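Local coordinates for Cgl0159-like domain-containing protein (Corynebacterium glutamicum, PDB 3FOK), which is of unknown function but belongs to the Cgl0159-like family and adopts a TIM-barrel fold, the scaffold of many enzymes, at residues A48-P52 / M66-L72. Numbering follows the deposited sequence.
Sequences AADHP and MANRYEL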
loop_
_atom_site.group_PDB
_atom_site.type_symbol
_atom_site.label_atom_id
_atom_site.label_comp_id
_atom_site.label_asym_id
_atom_site.label_seq_id
_atom_site.Cartn_x
_atom_site.Cartn_y
_atom_site.Cartn_z
ATOM N N ALA A 48 -29.135 -10.767 -14.300
ATOM C CA ALA A 48 -28.074 -9.807 -14.012
ATOM C C ALA A 48 -28.312 -8.379 -14.493
ATOM O O ALA A 48 -28.831 -8.152 -15.589
ATOM C CB ALA A 48 -26.765 -10.323 -14.592
ATOM N N ALA A 49 -27.896 -7.419 -13.672
ATOM C CA ALA A 49 -28.046 -6.005 -13.994
ATOM C C ALA A 49 -26.973 -5.155 -13.319
ATOM O O ALA A 49 -27.258 -4.072 -12.814
ATOM C CB ALA A 49 -29.433 -5.520 -13.585
ATOM N N ASP A 50 -25.734 -5.633 -13.317
ATOM C CA ASP A 50 -24.646 -4.883 -12.695
ATOM C C ASP A 50 -23.774 -4.162 -13.723
ATOM O O ASP A 50 -22.690 -3.672 -13.392
ATOM C CB ASP A 50 -23.763 -5.805 -11.835
ATOM C CG ASP A 50 -23.071 -6.883 -12.646
ATOM O OD1 ASP A 50 -22.032 -7.395 -12.181
ATOM O OD2 ASP A 50 -23.565 -7.229 -13.738
ATOM N N HIS A 51 -24.256 -4.085 -14.961
ATOM C CA HIS A 51 -23.507 -3.441 -16.038
ATOM C C HIS A 51 -23.358 -1.918 -15.933
ATOM O O HIS A 51 -22.271 -1.381 -16.151
ATOM C CB HIS A 51 -24.142 -3.770 -17.392
ATOM C CG HIS A 51 -24.565 -5.195 -17.533
ATOM N ND1 HIS A 51 -25.621 -5.732 -16.828
ATOM C CD2 HIS A 51 -24.086 -6.198 -18.311
ATOM C CE1 HIS A 51 -25.776 -7.000 -17.165
ATOM N NE2 HIS A 51 -24.856 -7.306 -18.064
ATOM N N PRO A 52 -24.448 -1.200 -15.613
ATOM C CA PRO A 52 -24.372 0.261 -15.505
ATOM C C PRO A 52 -23.198 0.773 -14.674
ATOM O O PRO A 52 -22.449 1.647 -15.114
ATOM C CB PRO A 52 -25.717 0.628 -14.887
ATOM C CG PRO A 52 -26.628 -0.418 -15.436
ATOM C CD PRO A 52 -25.802 -1.676 -15.276
HETATM N N MSE A 66 -30.698 0.743 -20.178
HETATM C CA MSE A 66 -29.990 0.742 -18.902
HETATM C C MSE A 66 -29.709 2.153 -18.400
HETATM O O MSE A 66 -29.549 2.364 -17.199
HETATM C CB MSE A 66 -28.690 -0.064 -19.011
HETATM C CG MSE A 66 -28.908 -1.450 -19.619
HETATM SE SE MSE A 66 -27.611 -2.804 -19.133
HETATM C CE MSE A 66 -28.556 -3.572 -17.630
ATOM N N ALA A 67 -29.665 3.121 -19.310
ATOM C CA ALA A 67 -29.423 4.509 -18.924
ATOM C C ALA A 67 -30.574 4.985 -18.042
ATOM O O ALA A 67 -30.372 5.723 -17.081
ATOM C CB ALA A 67 -29.310 5.395 -20.162
ATOM N N ASN A 68 -31.785 4.553 -18.376
ATOM C CA ASN A 68 -32.966 4.920 -17.605
ATOM C C ASN A 68 -33.119 3.909 -16.475
ATOM O O ASN A 68 -33.560 2.779 -16.694
ATOM C CB ASN A 68 -34.205 4.914 -18.507
ATOM C CG ASN A 68 -35.463 5.347 -17.778
ATOM O OD1 ASN A 68 -36.360 5.948 -18.375
ATOM N ND2 ASN A 68 -35.542 5.035 -16.486
ATOM N N ARG A 69 -32.754 4.323 -15.267
ATOM C CA ARG A 69 -32.822 3.450 -14.106
ATOM C C ARG A 69 -34.239 3.013 -13.742
ATOM O O ARG A 69 -34.439 1.896 -13.251
ATOM C CB ARG A 69 -32.151 4.131 -12.908
ATOM C CG ARG A 69 -32.143 3.298 -11.631
ATOM C CD ARG A 69 -31.382 1.975 -11.790
ATOM N NE ARG A 69 -29.981 2.056 -11.371
ATOM C CZ ARG A 69 -28.950 2.194 -12.200
ATOM N NH1 ARG A 69 -29.148 2.268 -13.513
ATOM N NH2 ARG A 69 -27.715 2.240 -11.717
ATOM N N TYR A 70 -35.223 3.875 -13.979
ATOM C CA TYR A 70 -36.602 3.523 -13.660
ATOM C C TYR A 70 -37.099 2.384 -14.542
ATOM O O TYR A 70 -37.800 1.490 -14.072
ATOM C CB TYR A 70 -37.503 4.744 -13.799
ATOM C CG TYR A 70 -37.277 5.759 -12.703
ATOM C CD1 TYR A 70 -37.885 5.614 -11.455
ATOM C CD2 TYR A 70 -36.415 6.840 -12.895
ATOM C CE1 TYR A 70 -37.636 6.523 -10.427
ATOM C CE2 TYR A 70 -36.161 7.746 -11.877
ATOM C CZ TYR A 70 -36.771 7.585 -10.648
ATOM O OH TYR A 70 -36.510 8.481 -9.639
ATOM N N GLU A 71 -36.728 2.405 -15.819
ATOM C CA GLU A 71 -37.144 1.339 -16.723
ATOM C C GLU A 71 -36.355 0.079 -16.402
ATOM O O GLU A 71 -36.873 -1.027 -16.512
ATOM C CB GLU A 71 -36.899 1.716 -18.185
ATOM C CG GLU A 71 -37.547 3.005 -18.630
ATOM C CD GLU A 71 -37.561 3.148 -20.141
ATOM O OE1 GLU A 71 -36.644 2.607 -20.798
ATOM O OE2 GLU A 71 -38.480 3.812 -20.668
ATOM N N LEU A 72 -35.098 0.251 -16.008
ATOM C CA LEU A 72 -34.256 -0.886 -15.667
ATOM C C LEU A 72 -34.925 -1.629 -14.519
ATOM O O LEU A 72 -35.055 -2.849 -14.549
ATOM C CB LEU A 72 -32.865 -0.418 -15.231
ATOM C CG LEU A 72 -31.694 -1.404 -15.365
ATOM C CD1 LEU A 72 -30.539 -0.918 -14.505
ATOM C CD2 LEU A 72 -32.106 -2.802 -14.932
#
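P52 meets M66, R69 and L72 together, and it buries more of its surface here than any other residue of 48-52. Its CG lies 4.1 Å from L72 CD1 and touches CB of M66, while P52 CD approaches the methyl CE of M66 at 4.1 Å; the selenomethionine chain crosses the proline at about a right angle. A second apolar pair, A49 CB against L72 CD2 at 4.0 Å, gives the leucine one methyl for each partner. With CG of L72 anti to the backbone N (chi1 -156°), its forked end reaches toward both, CD2 to A49 and CD1 to P52.

The selenium of M66 supplies a different kind of contact. It sits 4.6 Å from the centroid of the H51 ring, 37° off the ring normal, an oblique selenium-aromatic approach, the counterpart of a Met-aromatic contact. The bend at chi3 (94°) carries CE round to H51 ND1, 3.7 Å away, so selenium and methyl both lie against the histidine.

R69 brings a charged group to the same proline. Its guanidinium approaches obliquely, NH1 being 4.0 Å from P52 CB, and NH2 forms a salt bridge with D93 that anchors the charged end beside this apolar patch.

Strand 44-48, helix 69-81 and the parallel strand 87-90 form a beta-alpha-beta crossover, and the contact brings the two ends of its first loop together, with N68 at the helix N-cap. I94 of helix 92-100 packs on R69 and L72, Y278 touches M66 and L72, and a second subunit packs against the start of helix 69-81.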